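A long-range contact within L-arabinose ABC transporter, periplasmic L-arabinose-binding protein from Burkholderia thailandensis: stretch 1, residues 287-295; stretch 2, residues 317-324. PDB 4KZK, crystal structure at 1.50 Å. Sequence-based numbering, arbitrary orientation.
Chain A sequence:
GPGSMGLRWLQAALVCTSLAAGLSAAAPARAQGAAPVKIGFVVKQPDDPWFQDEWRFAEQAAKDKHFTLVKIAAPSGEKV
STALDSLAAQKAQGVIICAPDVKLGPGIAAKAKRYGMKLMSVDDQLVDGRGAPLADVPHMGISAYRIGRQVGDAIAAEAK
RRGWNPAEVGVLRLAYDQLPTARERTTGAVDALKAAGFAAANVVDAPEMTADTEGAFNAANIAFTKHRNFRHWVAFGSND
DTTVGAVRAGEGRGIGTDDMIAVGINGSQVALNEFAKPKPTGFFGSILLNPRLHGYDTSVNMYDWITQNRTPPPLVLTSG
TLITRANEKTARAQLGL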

# COMPACT_ATOMS: atom_id res chain seq x y z
N ILE A 287 -0.08 9.25 3.85
CA ILE A 287 0.54 9.73 2.61
C ILE A 287 -0.37 9.36 1.45
O ILE A 287 -0.55 8.16 1.13
CB ILE A 287 1.97 9.18 2.39
CG1 ILE A 287 2.87 9.40 3.61
CG2 ILE A 287 2.56 9.78 1.11
CD1 ILE A 287 2.98 10.85 4.03
N LEU A 288 -0.97 10.38 0.86
CA LEU A 288 -1.90 10.25 -0.23
C LEU A 288 -1.15 9.82 -1.48
O LEU A 288 -0.24 10.53 -1.92
CB LEU A 288 -2.61 11.58 -0.49
CG LEU A 288 -3.57 11.62 -1.67
CD1 LEU A 288 -4.78 10.72 -1.44
CD2 LEU A 288 -4.03 13.05 -1.97
N LEU A 289 -1.52 8.66 -2.00
CA LEU A 289 -1.05 8.17 -3.29
C LEU A 289 -2.04 8.48 -4.41
O LEU A 289 -3.17 8.94 -4.19
CB LEU A 289 -0.84 6.65 -3.20
CG LEU A 289 0.11 6.16 -2.11
CD1 LEU A 289 0.18 4.65 -2.17
CD2 LEU A 289 1.51 6.77 -2.16
N ASN A 290 -1.61 8.20 -5.64
CA ASN A 290 -2.38 8.55 -6.82
C ASN A 290 -2.89 7.32 -7.60
O ASN A 290 -2.18 6.80 -8.48
CB ASN A 290 -1.58 9.47 -7.75
CG ASN A 290 -2.45 10.07 -8.83
OD1 ASN A 290 -3.56 9.60 -9.07
ND2 ASN A 290 -1.94 11.09 -9.51
N PRO A 291 -4.13 6.86 -7.32
CA PRO A 291 -4.58 5.64 -7.97
C PRO A 291 -4.94 5.84 -9.45
O PRO A 291 -5.17 4.87 -10.17
CB PRO A 291 -5.82 5.26 -7.18
CG PRO A 291 -6.38 6.57 -6.72
CD PRO A 291 -5.14 7.36 -6.36
N ARG A 292 -5.01 7.09 -9.90
CA ARG A 292 -5.12 7.33 -11.33
C ARG A 292 -3.88 6.82 -12.06
O ARG A 292 -3.99 6.23 -13.15
CB ARG A 292 -5.32 8.81 -11.64
CG ARG A 292 -5.67 9.05 -13.09
CD ARG A 292 -5.88 10.52 -13.36
NE ARG A 292 -6.96 11.10 -12.58
CZ ARG A 292 -8.24 11.16 -12.95
NH1 ARG A 292 -8.64 10.63 -14.11
NH2 ARG A 292 -9.13 11.74 -12.14
N LEU A 293 -2.71 7.05 -11.49
CA LEU A 293 -1.47 6.54 -12.10
C LEU A 293 -1.49 5.01 -12.10
O LEU A 293 -1.28 4.38 -13.13
CB LEU A 293 -0.24 7.07 -11.39
CG LEU A 293 -0.05 8.60 -11.33
CD1 LEU A 293 1.19 8.99 -10.54
CD2 LEU A 293 -0.03 9.20 -12.71
N HIS A 294 -1.78 4.41 -10.95
CA HIS A 294 -1.75 2.95 -10.82
C HIS A 294 -2.88 2.21 -11.51
O HIS A 294 -2.75 1.03 -11.81
CB HIS A 294 -1.71 2.57 -9.33
CG HIS A 294 -0.42 2.93 -8.66
ND1 HIS A 294 0.23 2.08 -7.79
CD2 HIS A 294 0.33 4.06 -8.73
CE1 HIS A 294 1.33 2.67 -7.34
NE2 HIS A 294 1.42 3.86 -7.91
N GLY A 295 -4.01 2.88 -11.77
CA GLY A 295 -5.17 2.27 -12.41
C GLY A 295 -5.37 2.70 -13.85
O GLY A 295 -5.61 1.86 -14.72
N LEU A 317 7.93 4.63 -10.47
CA LEU A 317 7.79 4.72 -9.03
C LEU A 317 7.17 6.05 -8.69
O LEU A 317 7.77 7.11 -8.92
CB LEU A 317 9.13 4.58 -8.35
CG LEU A 317 9.78 3.21 -8.50
CD1 LEU A 317 11.12 3.25 -7.78
CD2 LEU A 317 8.89 2.08 -8.00
N THR A 318 5.95 5.99 -8.16
CA THR A 318 5.11 7.17 -7.95
C THR A 318 5.28 7.80 -6.57
O THR A 318 5.87 7.22 -5.66
CB THR A 318 3.64 6.80 -8.14
OG1 THR A 318 3.23 5.89 -7.11
CG2 THR A 318 3.40 6.19 -9.55
N SER A 319 4.79 9.02 -6.43
CA SER A 319 5.02 9.83 -5.25
C SER A 319 3.74 10.12 -4.49
O SER A 319 2.64 9.86 -4.99
CB SER A 319 5.68 11.15 -5.66
OG SER A 319 7.00 10.94 -6.15
N GLY A 320 3.89 10.68 -3.31
CA GLY A 320 2.77 11.00 -2.45
C GLY A 320 2.96 12.29 -1.69
O GLY A 320 4.04 12.86 -1.65
N THR A 321 1.87 12.74 -1.06
CA THR A 321 1.93 13.90 -0.18
C THR A 321 1.09 13.66 1.06
O THR A 321 0.09 12.93 1.03
CB THR A 321 1.43 15.19 -0.85
OG1 THR A 321 0.05 15.04 -1.16
CG2 THR A 321 2.23 15.50 -2.12
N LEU A 322 1.50 14.29 2.15
CA LEU A 322 0.81 14.11 3.41
C LEU A 322 -0.57 14.74 3.41
O LEU A 322 -0.72 15.90 3.01
CB LEU A 322 1.63 14.69 4.56
CG LEU A 322 0.92 14.75 5.90
CD1 LEU A 322 0.75 13.35 6.44
CD2 LEU A 322 1.68 15.66 6.86
N ILE A 323 -1.57 13.98 3.88
CA ILE A 323 -2.90 14.53 4.18
C ILE A 323 -3.23 14.26 5.63
O ILE A 323 -2.86 13.24 6.21
CB ILE A 323 -4.01 14.01 3.25
CG1 ILE A 323 -4.17 12.49 3.29
CG2 ILE A 323 -3.77 14.52 1.83
CD1 ILE A 323 -5.40 12.03 2.53
N THR A 324 -3.92 15.23 6.21
CA THR A 324 -4.48 15.15 7.53
C THR A 324 -5.94 15.60 7.45
O THR A 324 -6.44 15.90 6.39
CB THR A 324 -3.73 16.11 8.47
OG1 THR A 324 -4.02 17.45 8.08
CG2 THR A 324 -2.22 15.84 8.47
O HOH W 1 1.17 7.58 -6.02

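The two stretches meet in a short antiparallel β pairing that gives way, where the first chain turns into a helix, to a polar contact between a histidine and a threonine, with a water molecule bound in between. The contact buries 493 Å² in total, counting both sides.

The pairing is centred on Leu288 and Thr321, which face each other as a hydrogen-bonded pair. Leu288 N donates to Thr321 O at 2.8 Å, and Thr321 N returns a longer bond of 3.2 Å to Leu288 O; both have an N-H...O angle of 152°. One residue along, Ile287 and Leu322 form a non-hydrogen-bonded pair, and their CA atoms lie closer, at 4.5 Å. Here Ile287 CA approaches Thr321 O at 3.6 Å in a CA-H...O contact, so this carbonyl is met by both an amide and a CA-H group.

Apolar side chains pack on both faces of the sheet. On the face carrying Ile287 and Leu322, Ile287 CD1 reaches to 4.1 Å from Leu322 CB. On the face carrying Leu288 and Thr321, Leu288 CB lies 3.9 Å from Ile323 CG2, a diagonal contact that extends the packing beyond the bridged pairs.

Next to Thr321, Gly320 lets the two stretches lie close together. Its CA is 3.1 Å from Leu288 O and 3.8 Å from Ile287 CG2. A CB in the ideal position would point toward the first stretch and clash with both, at 2.9 Å from Leu288 O and 2.6 Å from Ile287 CG2.

Further along the first stretch, Asn290 occupies the N-cap position of the helix that follows, its OD1 accepting a weak bond from Arg292 N at 3.0 Å. Asn290 N donates to water 1, 2.9 Å from its oxygen. That water donates to Ser319 O, also at 2.9 Å, and is hydrogen-bonded to Thr318 OG1 at the same distance, thereby joining the start of the helix to two consecutive residues of the second stretch.

Thr318 also receives the helix directly. His294 NE2 and Thr318 OG1 are 2.8 Å apart in a nearly straight hydrogen bond (164°), with the hydroxyl at the ring edge, near the ring plane. Alongside, Leu293 CD1 packs 3.7 Å from Thr318 CG2.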